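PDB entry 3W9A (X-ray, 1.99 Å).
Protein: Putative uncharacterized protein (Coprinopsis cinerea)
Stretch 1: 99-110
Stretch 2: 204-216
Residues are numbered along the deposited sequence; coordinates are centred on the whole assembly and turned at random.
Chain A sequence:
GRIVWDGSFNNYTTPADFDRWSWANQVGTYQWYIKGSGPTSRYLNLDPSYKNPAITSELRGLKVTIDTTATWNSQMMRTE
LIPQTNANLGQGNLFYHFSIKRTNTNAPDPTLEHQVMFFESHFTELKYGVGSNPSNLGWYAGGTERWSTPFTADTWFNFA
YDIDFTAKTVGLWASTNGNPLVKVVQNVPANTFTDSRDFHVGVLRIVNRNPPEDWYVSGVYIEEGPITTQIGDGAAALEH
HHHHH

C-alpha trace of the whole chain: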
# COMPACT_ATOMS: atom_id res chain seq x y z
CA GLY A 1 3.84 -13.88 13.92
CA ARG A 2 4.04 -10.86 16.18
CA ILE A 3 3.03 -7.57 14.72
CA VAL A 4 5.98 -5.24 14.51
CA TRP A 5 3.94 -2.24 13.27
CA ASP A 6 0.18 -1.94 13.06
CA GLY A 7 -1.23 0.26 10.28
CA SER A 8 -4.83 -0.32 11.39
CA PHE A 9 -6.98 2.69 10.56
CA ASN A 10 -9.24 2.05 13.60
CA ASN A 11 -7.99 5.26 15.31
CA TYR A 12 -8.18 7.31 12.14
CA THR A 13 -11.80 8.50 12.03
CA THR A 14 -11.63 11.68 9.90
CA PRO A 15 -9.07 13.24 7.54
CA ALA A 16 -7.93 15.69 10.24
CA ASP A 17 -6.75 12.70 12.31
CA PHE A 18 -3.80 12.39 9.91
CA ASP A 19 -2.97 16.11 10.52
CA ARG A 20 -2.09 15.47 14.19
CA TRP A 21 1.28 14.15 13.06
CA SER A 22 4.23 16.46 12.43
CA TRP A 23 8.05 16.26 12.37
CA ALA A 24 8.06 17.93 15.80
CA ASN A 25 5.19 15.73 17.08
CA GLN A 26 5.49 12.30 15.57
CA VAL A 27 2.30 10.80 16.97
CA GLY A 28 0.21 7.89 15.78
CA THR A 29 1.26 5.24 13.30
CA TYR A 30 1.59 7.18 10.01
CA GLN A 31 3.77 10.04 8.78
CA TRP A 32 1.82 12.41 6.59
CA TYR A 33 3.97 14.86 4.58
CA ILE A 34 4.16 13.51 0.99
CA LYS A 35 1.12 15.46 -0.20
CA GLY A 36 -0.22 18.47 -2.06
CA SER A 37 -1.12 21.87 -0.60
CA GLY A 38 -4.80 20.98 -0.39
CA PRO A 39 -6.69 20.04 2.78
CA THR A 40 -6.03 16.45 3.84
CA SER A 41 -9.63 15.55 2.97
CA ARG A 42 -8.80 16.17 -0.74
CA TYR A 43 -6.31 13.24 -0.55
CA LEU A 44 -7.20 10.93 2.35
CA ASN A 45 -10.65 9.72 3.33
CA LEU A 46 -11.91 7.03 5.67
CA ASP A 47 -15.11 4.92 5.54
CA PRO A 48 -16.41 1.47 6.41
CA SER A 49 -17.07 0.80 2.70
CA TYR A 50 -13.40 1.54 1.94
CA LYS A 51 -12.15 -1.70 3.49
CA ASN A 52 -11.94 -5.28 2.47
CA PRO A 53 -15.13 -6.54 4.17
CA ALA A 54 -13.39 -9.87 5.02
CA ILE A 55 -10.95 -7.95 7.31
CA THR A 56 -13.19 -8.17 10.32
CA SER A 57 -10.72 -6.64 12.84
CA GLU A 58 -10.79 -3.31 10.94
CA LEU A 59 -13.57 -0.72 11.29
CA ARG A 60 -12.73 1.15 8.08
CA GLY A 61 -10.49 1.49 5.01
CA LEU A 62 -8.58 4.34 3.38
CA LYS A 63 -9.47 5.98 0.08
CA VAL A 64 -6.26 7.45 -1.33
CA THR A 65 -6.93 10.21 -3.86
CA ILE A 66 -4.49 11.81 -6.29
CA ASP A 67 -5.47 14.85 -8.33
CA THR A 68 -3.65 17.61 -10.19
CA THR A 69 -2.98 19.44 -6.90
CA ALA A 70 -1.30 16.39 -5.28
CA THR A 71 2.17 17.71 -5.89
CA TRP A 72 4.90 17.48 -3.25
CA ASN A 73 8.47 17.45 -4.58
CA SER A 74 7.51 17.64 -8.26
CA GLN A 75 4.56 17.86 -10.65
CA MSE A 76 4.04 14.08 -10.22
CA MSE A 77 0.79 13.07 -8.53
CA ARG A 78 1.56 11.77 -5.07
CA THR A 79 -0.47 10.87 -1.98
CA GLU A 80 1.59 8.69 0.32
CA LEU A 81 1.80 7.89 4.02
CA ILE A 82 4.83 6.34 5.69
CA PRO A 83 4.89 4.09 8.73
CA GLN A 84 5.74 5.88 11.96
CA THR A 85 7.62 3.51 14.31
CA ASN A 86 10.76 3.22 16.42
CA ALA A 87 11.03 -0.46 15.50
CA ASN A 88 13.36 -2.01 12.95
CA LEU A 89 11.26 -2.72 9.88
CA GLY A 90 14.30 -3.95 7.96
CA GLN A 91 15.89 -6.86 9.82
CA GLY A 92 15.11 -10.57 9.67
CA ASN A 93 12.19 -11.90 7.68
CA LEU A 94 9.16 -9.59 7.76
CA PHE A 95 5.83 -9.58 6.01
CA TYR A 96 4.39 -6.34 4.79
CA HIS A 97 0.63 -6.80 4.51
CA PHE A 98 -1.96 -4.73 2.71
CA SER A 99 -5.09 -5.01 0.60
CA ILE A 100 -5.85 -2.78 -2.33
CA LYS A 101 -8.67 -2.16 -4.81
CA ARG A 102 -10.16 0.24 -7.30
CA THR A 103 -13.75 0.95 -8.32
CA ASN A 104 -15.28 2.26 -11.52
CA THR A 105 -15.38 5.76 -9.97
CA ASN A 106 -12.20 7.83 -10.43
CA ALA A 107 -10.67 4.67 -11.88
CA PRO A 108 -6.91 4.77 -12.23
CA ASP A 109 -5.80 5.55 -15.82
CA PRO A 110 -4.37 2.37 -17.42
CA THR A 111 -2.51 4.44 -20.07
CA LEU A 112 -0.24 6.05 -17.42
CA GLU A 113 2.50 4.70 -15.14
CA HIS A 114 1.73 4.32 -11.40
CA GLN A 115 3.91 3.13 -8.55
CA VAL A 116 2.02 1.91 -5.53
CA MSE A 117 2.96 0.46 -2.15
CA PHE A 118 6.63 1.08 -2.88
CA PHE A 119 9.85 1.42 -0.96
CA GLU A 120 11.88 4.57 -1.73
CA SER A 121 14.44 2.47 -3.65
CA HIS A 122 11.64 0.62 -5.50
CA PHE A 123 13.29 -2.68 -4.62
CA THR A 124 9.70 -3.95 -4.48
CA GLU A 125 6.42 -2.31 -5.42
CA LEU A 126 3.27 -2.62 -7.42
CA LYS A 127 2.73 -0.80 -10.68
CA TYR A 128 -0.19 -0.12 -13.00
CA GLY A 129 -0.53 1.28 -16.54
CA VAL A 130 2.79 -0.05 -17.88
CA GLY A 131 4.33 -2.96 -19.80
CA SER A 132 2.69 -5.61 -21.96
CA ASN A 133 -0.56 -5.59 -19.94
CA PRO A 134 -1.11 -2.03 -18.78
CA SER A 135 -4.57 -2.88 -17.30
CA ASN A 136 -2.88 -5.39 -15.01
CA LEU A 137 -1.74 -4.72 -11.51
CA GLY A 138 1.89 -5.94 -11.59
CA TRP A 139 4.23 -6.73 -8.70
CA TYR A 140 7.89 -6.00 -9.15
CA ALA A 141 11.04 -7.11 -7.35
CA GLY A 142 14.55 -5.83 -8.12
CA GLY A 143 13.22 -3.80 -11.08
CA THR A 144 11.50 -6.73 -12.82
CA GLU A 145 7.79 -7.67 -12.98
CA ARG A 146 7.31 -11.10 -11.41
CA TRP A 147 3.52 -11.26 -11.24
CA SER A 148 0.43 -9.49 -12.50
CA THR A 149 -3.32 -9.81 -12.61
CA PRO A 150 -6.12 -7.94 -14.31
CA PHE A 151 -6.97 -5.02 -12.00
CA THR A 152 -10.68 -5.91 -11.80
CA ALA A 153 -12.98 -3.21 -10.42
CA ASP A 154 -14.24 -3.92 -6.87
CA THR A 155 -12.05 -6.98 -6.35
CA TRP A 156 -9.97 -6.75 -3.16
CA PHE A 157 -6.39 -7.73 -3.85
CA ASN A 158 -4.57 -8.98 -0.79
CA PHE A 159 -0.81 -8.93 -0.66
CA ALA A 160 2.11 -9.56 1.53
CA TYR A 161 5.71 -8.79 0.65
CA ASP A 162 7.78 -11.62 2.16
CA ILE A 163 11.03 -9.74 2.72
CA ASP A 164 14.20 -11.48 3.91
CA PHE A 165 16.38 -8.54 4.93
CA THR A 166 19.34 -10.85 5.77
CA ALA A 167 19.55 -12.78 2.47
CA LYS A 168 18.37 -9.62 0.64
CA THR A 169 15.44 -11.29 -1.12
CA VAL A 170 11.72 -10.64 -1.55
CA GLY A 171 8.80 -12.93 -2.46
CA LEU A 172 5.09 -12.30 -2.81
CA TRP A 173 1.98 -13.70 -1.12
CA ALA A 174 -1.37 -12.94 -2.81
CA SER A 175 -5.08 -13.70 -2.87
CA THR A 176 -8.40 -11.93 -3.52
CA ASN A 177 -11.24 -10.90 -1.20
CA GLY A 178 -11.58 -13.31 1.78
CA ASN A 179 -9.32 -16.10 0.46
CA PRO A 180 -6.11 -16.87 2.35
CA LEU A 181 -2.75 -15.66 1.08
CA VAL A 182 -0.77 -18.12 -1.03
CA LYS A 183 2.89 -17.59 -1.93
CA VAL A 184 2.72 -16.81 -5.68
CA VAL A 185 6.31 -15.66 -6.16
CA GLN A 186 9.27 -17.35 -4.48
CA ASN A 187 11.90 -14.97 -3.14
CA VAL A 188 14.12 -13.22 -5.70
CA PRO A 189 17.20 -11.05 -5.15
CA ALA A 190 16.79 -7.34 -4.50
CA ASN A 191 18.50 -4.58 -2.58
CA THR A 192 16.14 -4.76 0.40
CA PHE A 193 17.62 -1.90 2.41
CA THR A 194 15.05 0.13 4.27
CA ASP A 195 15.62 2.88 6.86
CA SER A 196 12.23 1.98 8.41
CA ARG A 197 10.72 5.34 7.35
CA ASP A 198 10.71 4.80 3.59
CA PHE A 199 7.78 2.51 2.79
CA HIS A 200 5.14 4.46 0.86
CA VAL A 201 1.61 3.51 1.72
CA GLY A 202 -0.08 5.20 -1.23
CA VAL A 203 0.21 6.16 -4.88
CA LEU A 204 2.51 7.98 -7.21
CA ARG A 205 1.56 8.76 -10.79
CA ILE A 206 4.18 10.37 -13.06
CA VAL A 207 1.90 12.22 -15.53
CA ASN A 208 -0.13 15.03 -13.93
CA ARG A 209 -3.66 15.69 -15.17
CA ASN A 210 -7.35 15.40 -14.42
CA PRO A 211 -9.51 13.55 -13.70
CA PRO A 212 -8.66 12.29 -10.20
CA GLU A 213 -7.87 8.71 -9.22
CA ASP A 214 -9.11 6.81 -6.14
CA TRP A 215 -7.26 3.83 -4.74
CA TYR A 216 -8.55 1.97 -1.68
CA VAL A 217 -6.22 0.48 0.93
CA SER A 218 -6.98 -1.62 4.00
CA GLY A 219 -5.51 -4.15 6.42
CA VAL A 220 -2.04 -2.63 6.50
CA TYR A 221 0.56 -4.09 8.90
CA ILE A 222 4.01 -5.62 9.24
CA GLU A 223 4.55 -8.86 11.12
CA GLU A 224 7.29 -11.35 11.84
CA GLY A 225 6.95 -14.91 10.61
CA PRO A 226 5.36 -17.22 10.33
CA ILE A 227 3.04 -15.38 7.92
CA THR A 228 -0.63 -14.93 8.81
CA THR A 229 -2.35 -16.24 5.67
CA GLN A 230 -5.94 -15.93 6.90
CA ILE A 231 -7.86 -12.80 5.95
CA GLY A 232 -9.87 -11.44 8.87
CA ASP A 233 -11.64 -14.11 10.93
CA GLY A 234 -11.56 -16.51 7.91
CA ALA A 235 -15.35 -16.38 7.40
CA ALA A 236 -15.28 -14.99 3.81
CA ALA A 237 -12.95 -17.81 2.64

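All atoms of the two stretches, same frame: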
# COMPACT_ATOMS: atom_id res chain seq x y z
N SER A 99 -4.08 -4.69 1.60
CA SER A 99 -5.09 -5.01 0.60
C SER A 99 -5.45 -3.76 -0.16
O SER A 99 -5.63 -2.70 0.44
CB SER A 99 -6.38 -5.56 1.25
OG SER A 99 -6.10 -6.65 2.12
N ILE A 100 -5.61 -3.90 -1.46
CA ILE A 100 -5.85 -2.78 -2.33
C ILE A 100 -6.97 -3.08 -3.34
O ILE A 100 -7.20 -4.24 -3.74
CB ILE A 100 -4.52 -2.37 -2.99
CG1 ILE A 100 -4.64 -1.05 -3.74
CG2 ILE A 100 -4.01 -3.44 -3.94
CD1 ILE A 100 -3.31 -0.36 -3.94
N LYS A 101 -7.71 -2.05 -3.71
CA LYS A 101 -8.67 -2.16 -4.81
C LYS A 101 -8.93 -0.83 -5.47
O LYS A 101 -8.55 0.24 -4.96
CB LYS A 101 -10.00 -2.72 -4.33
CG LYS A 101 -10.87 -1.71 -3.58
CD LYS A 101 -12.35 -2.00 -3.76
CE LYS A 101 -13.19 -0.91 -3.12
NZ LYS A 101 -14.63 -1.27 -3.15
N ARG A 102 -9.61 -0.92 -6.61
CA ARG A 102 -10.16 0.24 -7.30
C ARG A 102 -11.65 0.02 -7.50
O ARG A 102 -12.15 -1.09 -7.31
CB ARG A 102 -9.47 0.44 -8.65
CG ARG A 102 -9.68 -0.68 -9.66
CD ARG A 102 -9.38 -0.14 -11.05
NE ARG A 102 -9.87 -0.99 -12.11
CZ ARG A 102 -10.98 -0.77 -12.82
NH1 ARG A 102 -11.78 0.26 -12.58
NH2 ARG A 102 -11.30 -1.62 -13.80
N THR A 103 -12.36 1.08 -7.87
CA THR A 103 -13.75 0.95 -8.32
C THR A 103 -13.84 1.46 -9.75
O THR A 103 -12.81 1.69 -10.41
CB THR A 103 -14.73 1.73 -7.42
OG1 THR A 103 -14.52 3.15 -7.53
CG2 THR A 103 -14.58 1.31 -5.96
N ASN A 104 -15.06 1.61 -10.25
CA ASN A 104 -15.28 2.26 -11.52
C ASN A 104 -15.26 3.78 -11.42
O ASN A 104 -15.06 4.47 -12.42
CB ASN A 104 -16.59 1.77 -12.10
CG ASN A 104 -16.45 0.41 -12.77
OD1 ASN A 104 -15.37 0.04 -13.25
ND2 ASN A 104 -17.53 -0.31 -12.83
N THR A 105 -15.46 4.31 -10.21
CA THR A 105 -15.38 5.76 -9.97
C THR A 105 -13.94 6.21 -9.80
O THR A 105 -13.18 5.56 -9.07
CB THR A 105 -16.20 6.16 -8.74
OG1 THR A 105 -17.54 5.69 -8.89
CG2 THR A 105 -16.23 7.66 -8.56
N ASN A 106 -13.56 7.32 -10.45
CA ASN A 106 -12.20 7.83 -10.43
C ASN A 106 -11.19 6.69 -10.63
O ASN A 106 -10.22 6.57 -9.89
CB ASN A 106 -11.91 8.57 -9.11
CG ASN A 106 -12.74 9.84 -8.95
OD1 ASN A 106 -13.09 10.48 -9.94
ND2 ASN A 106 -13.01 10.21 -7.72
N ALA A 107 -11.46 5.86 -11.64
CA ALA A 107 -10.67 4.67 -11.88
C ALA A 107 -9.28 5.08 -12.30
O ALA A 107 -9.14 5.97 -13.11
CB ALA A 107 -11.33 3.84 -12.98
N PRO A 108 -8.24 4.46 -11.74
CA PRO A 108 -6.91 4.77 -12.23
C PRO A 108 -6.79 4.63 -13.76
O PRO A 108 -7.41 3.74 -14.34
CB PRO A 108 -6.04 3.76 -11.50
CG PRO A 108 -6.75 3.54 -10.21
CD PRO A 108 -8.20 3.62 -10.53
N ASP A 109 -6.00 5.50 -14.37
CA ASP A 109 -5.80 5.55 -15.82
C ASP A 109 -4.80 4.49 -16.29
O ASP A 109 -3.59 4.65 -16.06
CB ASP A 109 -5.29 6.94 -16.19
CG ASP A 109 -5.20 7.17 -17.68
OD1 ASP A 109 -5.17 6.22 -18.47
OD2 ASP A 109 -5.14 8.35 -18.05
N PRO A 110 -5.28 3.44 -16.97
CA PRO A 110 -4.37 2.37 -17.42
C PRO A 110 -3.38 2.75 -18.53
O PRO A 110 -2.54 1.93 -18.91
CB PRO A 110 -5.34 1.28 -17.91
CG PRO A 110 -6.58 2.01 -18.30
CD PRO A 110 -6.67 3.20 -17.40
N LEU A 204 1.85 7.01 -6.39
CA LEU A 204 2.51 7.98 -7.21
C LEU A 204 2.08 7.73 -8.63
O LEU A 204 2.09 6.57 -9.09
CB LEU A 204 4.04 7.86 -7.09
CG LEU A 204 4.94 8.75 -7.96
CD1 LEU A 204 6.27 8.91 -7.25
CD2 LEU A 204 5.19 8.17 -9.36
N ARG A 205 1.69 8.80 -9.33
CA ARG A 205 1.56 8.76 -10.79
C ARG A 205 2.46 9.84 -11.43
O ARG A 205 2.44 11.00 -11.00
CB ARG A 205 0.11 8.98 -11.23
CG ARG A 205 -0.17 8.42 -12.60
CD ARG A 205 -1.60 8.67 -13.03
NE ARG A 205 -1.77 10.02 -13.52
CZ ARG A 205 -2.94 10.58 -13.81
NH1 ARG A 205 -4.09 9.93 -13.64
NH2 ARG A 205 -2.95 11.81 -14.29
N ILE A 206 3.21 9.45 -12.46
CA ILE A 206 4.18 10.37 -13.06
C ILE A 206 3.49 11.51 -13.80
O ILE A 206 3.79 12.67 -13.54
CB ILE A 206 5.20 9.65 -13.98
CG1 ILE A 206 6.08 8.69 -13.17
CG2 ILE A 206 6.12 10.64 -14.69
CD1 ILE A 206 6.85 7.71 -14.02
N VAL A 207 2.57 11.19 -14.71
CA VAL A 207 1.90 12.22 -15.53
C VAL A 207 0.79 12.91 -14.74
O VAL A 207 -0.09 12.25 -14.19
CB VAL A 207 1.31 11.62 -16.82
CG1 VAL A 207 0.48 12.66 -17.58
CG2 VAL A 207 2.44 11.11 -17.69
N ASN A 208 0.84 14.24 -14.68
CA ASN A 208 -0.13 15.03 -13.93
C ASN A 208 -1.25 15.56 -14.83
O ASN A 208 -1.01 16.36 -15.74
CB ASN A 208 0.60 16.19 -13.27
CG ASN A 208 -0.30 17.06 -12.41
OD1 ASN A 208 -1.44 17.38 -12.78
ND2 ASN A 208 0.22 17.47 -11.26
N ARG A 209 -2.46 15.09 -14.58
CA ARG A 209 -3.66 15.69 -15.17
C ARG A 209 -4.92 15.14 -14.53
O ARG A 209 -4.90 14.12 -13.82
CB ARG A 209 -3.72 15.46 -16.69
CG ARG A 209 -3.59 14.00 -17.10
CD ARG A 209 -4.04 13.85 -18.53
NE ARG A 209 -4.09 12.48 -19.04
CZ ARG A 209 -3.22 11.96 -19.90
NH1 ARG A 209 -2.19 12.66 -20.32
NH2 ARG A 209 -3.37 10.71 -20.33
N ASN A 210 -6.02 15.87 -14.74
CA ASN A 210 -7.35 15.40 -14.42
C ASN A 210 -7.76 14.28 -15.36
O ASN A 210 -7.21 14.15 -16.46
CB ASN A 210 -8.35 16.54 -14.55
CG ASN A 210 -8.28 17.50 -13.39
OD1 ASN A 210 -8.15 17.10 -12.23
ND2 ASN A 210 -8.37 18.80 -13.70
N PRO A 211 -8.76 13.49 -14.94
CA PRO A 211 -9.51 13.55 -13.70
C PRO A 211 -8.79 12.85 -12.56
O PRO A 211 -7.73 12.23 -12.79
CB PRO A 211 -10.81 12.82 -14.06
CG PRO A 211 -10.39 11.80 -15.05
CD PRO A 211 -9.26 12.41 -15.82
N PRO A 212 -9.35 12.91 -11.34
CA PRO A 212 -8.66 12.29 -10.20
C PRO A 212 -8.73 10.78 -10.22
O PRO A 212 -9.55 10.21 -10.94
CB PRO A 212 -9.41 12.86 -8.97
CG PRO A 212 -10.29 13.94 -9.48
CD PRO A 212 -10.55 13.65 -10.92
N GLU A 213 -7.85 10.14 -9.45
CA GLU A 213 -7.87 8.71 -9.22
C GLU A 213 -8.14 8.39 -7.74
O GLU A 213 -7.61 9.07 -6.86
CB GLU A 213 -6.52 8.09 -9.55
CG GLU A 213 -6.06 8.28 -10.98
CD GLU A 213 -4.87 7.40 -11.33
OE1 GLU A 213 -4.26 6.82 -10.40
OE2 GLU A 213 -4.54 7.29 -12.54
N ASP A 214 -8.95 7.37 -7.48
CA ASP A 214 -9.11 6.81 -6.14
C ASP A 214 -8.50 5.42 -6.11
O ASP A 214 -8.72 4.61 -7.01
CB ASP A 214 -10.59 6.72 -5.74
CG ASP A 214 -11.29 8.07 -5.71
OD1 ASP A 214 -10.67 9.09 -5.37
OD2 ASP A 214 -12.48 8.10 -6.03
N TRP A 215 -7.73 5.16 -5.06
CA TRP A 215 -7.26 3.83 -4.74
C TRP A 215 -7.75 3.57 -3.32
O TRP A 215 -7.82 4.50 -2.51
CB TRP A 215 -5.72 3.80 -4.77
CG TRP A 215 -5.12 4.05 -6.13
CD1 TRP A 215 -5.09 5.22 -6.83
CD2 TRP A 215 -4.42 3.09 -6.92
NE1 TRP A 215 -4.46 5.03 -8.03
CE2 TRP A 215 -4.03 3.73 -8.11
CE3 TRP A 215 -4.11 1.74 -6.76
CZ2 TRP A 215 -3.32 3.09 -9.10
CZ3 TRP A 215 -3.43 1.09 -7.77
CH2 TRP A 215 -3.04 1.76 -8.92
N TYR A 216 -8.12 2.33 -3.02
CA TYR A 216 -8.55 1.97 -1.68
C TYR A 216 -7.56 1.01 -1.05
O TYR A 216 -7.07 0.07 -1.70
CB TYR A 216 -9.95 1.39 -1.69
CG TYR A 216 -11.01 2.30 -2.30
CD1 TYR A 216 -11.97 2.92 -1.51
CD2 TYR A 216 -11.06 2.53 -3.68
CE1 TYR A 216 -12.96 3.72 -2.05
CE2 TYR A 216 -12.03 3.35 -4.23
CZ TYR A 216 -12.97 3.93 -3.41
OH TYR A 216 -13.93 4.75 -3.96
O HOH W 1 -11.10 3.71 -8.17
O HOH W 2 -13.91 5.69 -6.24
O HOH W 3 -10.01 8.56 -13.17
O HOH W 4 -5.69 9.28 -20.38

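Stretches 99-110 and 204-216 lie almost a hundred residues apart in sequence, yet they bury 759 Å² between them. At one end they pair as antiparallel strands. Lys-101 N donates to Tyr-216 O (3.0 Å) and Tyr-216 N returns a bond to Lys-101 O (2.9 Å), while the CA of Ile-100 adds a CA-H...O contact to Tyr-216 O (3.2 Å).

Beyond this pair stretch 1 leaves the regular register and loops outward through Thr-103 to Thr-105. It rejoins its partner at Asn-106, whose positive phi and psi (45/48) turn the chain back. Here Asp-214 N donates to Asn-106 O at 2.8 Å, and the side chain, with chi1 at m, brings Asn-106 ND2 to Asp-214 OD2, also at 2.8 Å. Asparagine thus engages the same residue through both its backbone carbonyl and its amide; Asp-214, itself at chi1 m, offers one carboxylate oxygen to this bond while OD1 is satisfied elsewhere in the structure.

The gap left by the loop is filled by water. Water 1 accepts from Thr-103 N (2.9 Å) and lies 2.8 Å from Asp-214 O, a backbone bridge where direct strand pairing has lapsed. Water 2 links side chains: it accepts from Thr-103 OG1 (2.9 Å) and Tyr-216 OH (2.5 Å), and donates to Asp-214 OD2 (2.8 Å) and Thr-105 O (2.9 Å). The p rotamer of Thr-103 suits both ends of its side chain, placing OG1 at this water and CG2 3.7 Å from Tyr-216 CE2.

Tyr-216 has the most area covered of any residue here. Its ring, set by chi1 m, shares a sheet face with Lys-101, whose chain leaves at chi1 p and then runs extended, so that its methylenes pass over the aromatic face. Lys-101 CE stands 4.2 Å from the centroid of the Tyr-216 ring in a CH-pi contact; Lys-101 NZ, 5.1 Å from that centroid, can add at most a weak cation-pi attraction and is hydrogen-bonded elsewhere.

Trp-215 serves Ile-100 and Pro-108. Ile-100, t at both chi angles, extends CD1 to within 3.6 Å of Trp-215 CE3. Pro-108 sets CG over one face of the indole, 3.4 Å from Trp-215 CE2, a compact apolar fit for a buried site.

Glu-213 organises the remaining polar end. Its m, t conformation leaves sideways and brings the carboxylate to stretch 1, where OE1 of Glu-213 also accepts from Trp-215 NE1 (3.0 Å), which helps fix the indole beneath Pro-108. Glu-213 OE2 accepts from Asp-109 N across the interface (2.9 Å) and forms a salt bridge with Arg-205 NH1 (2.9 Å). Arg-205 is held in turn by Val-207 O, which receives bonds from both NE and NH2 of Arg-205 (each 2.9 Å), so this buried charge is well compensated. Asp-109, t at chi1, places OD2 3.7 Å from Arg-209 NH2, a long salt bridge, but water 4 spans it, donating to Asp-109 OD2 (2.6 Å) and accepting from Arg-209 NH2 (2.7 Å).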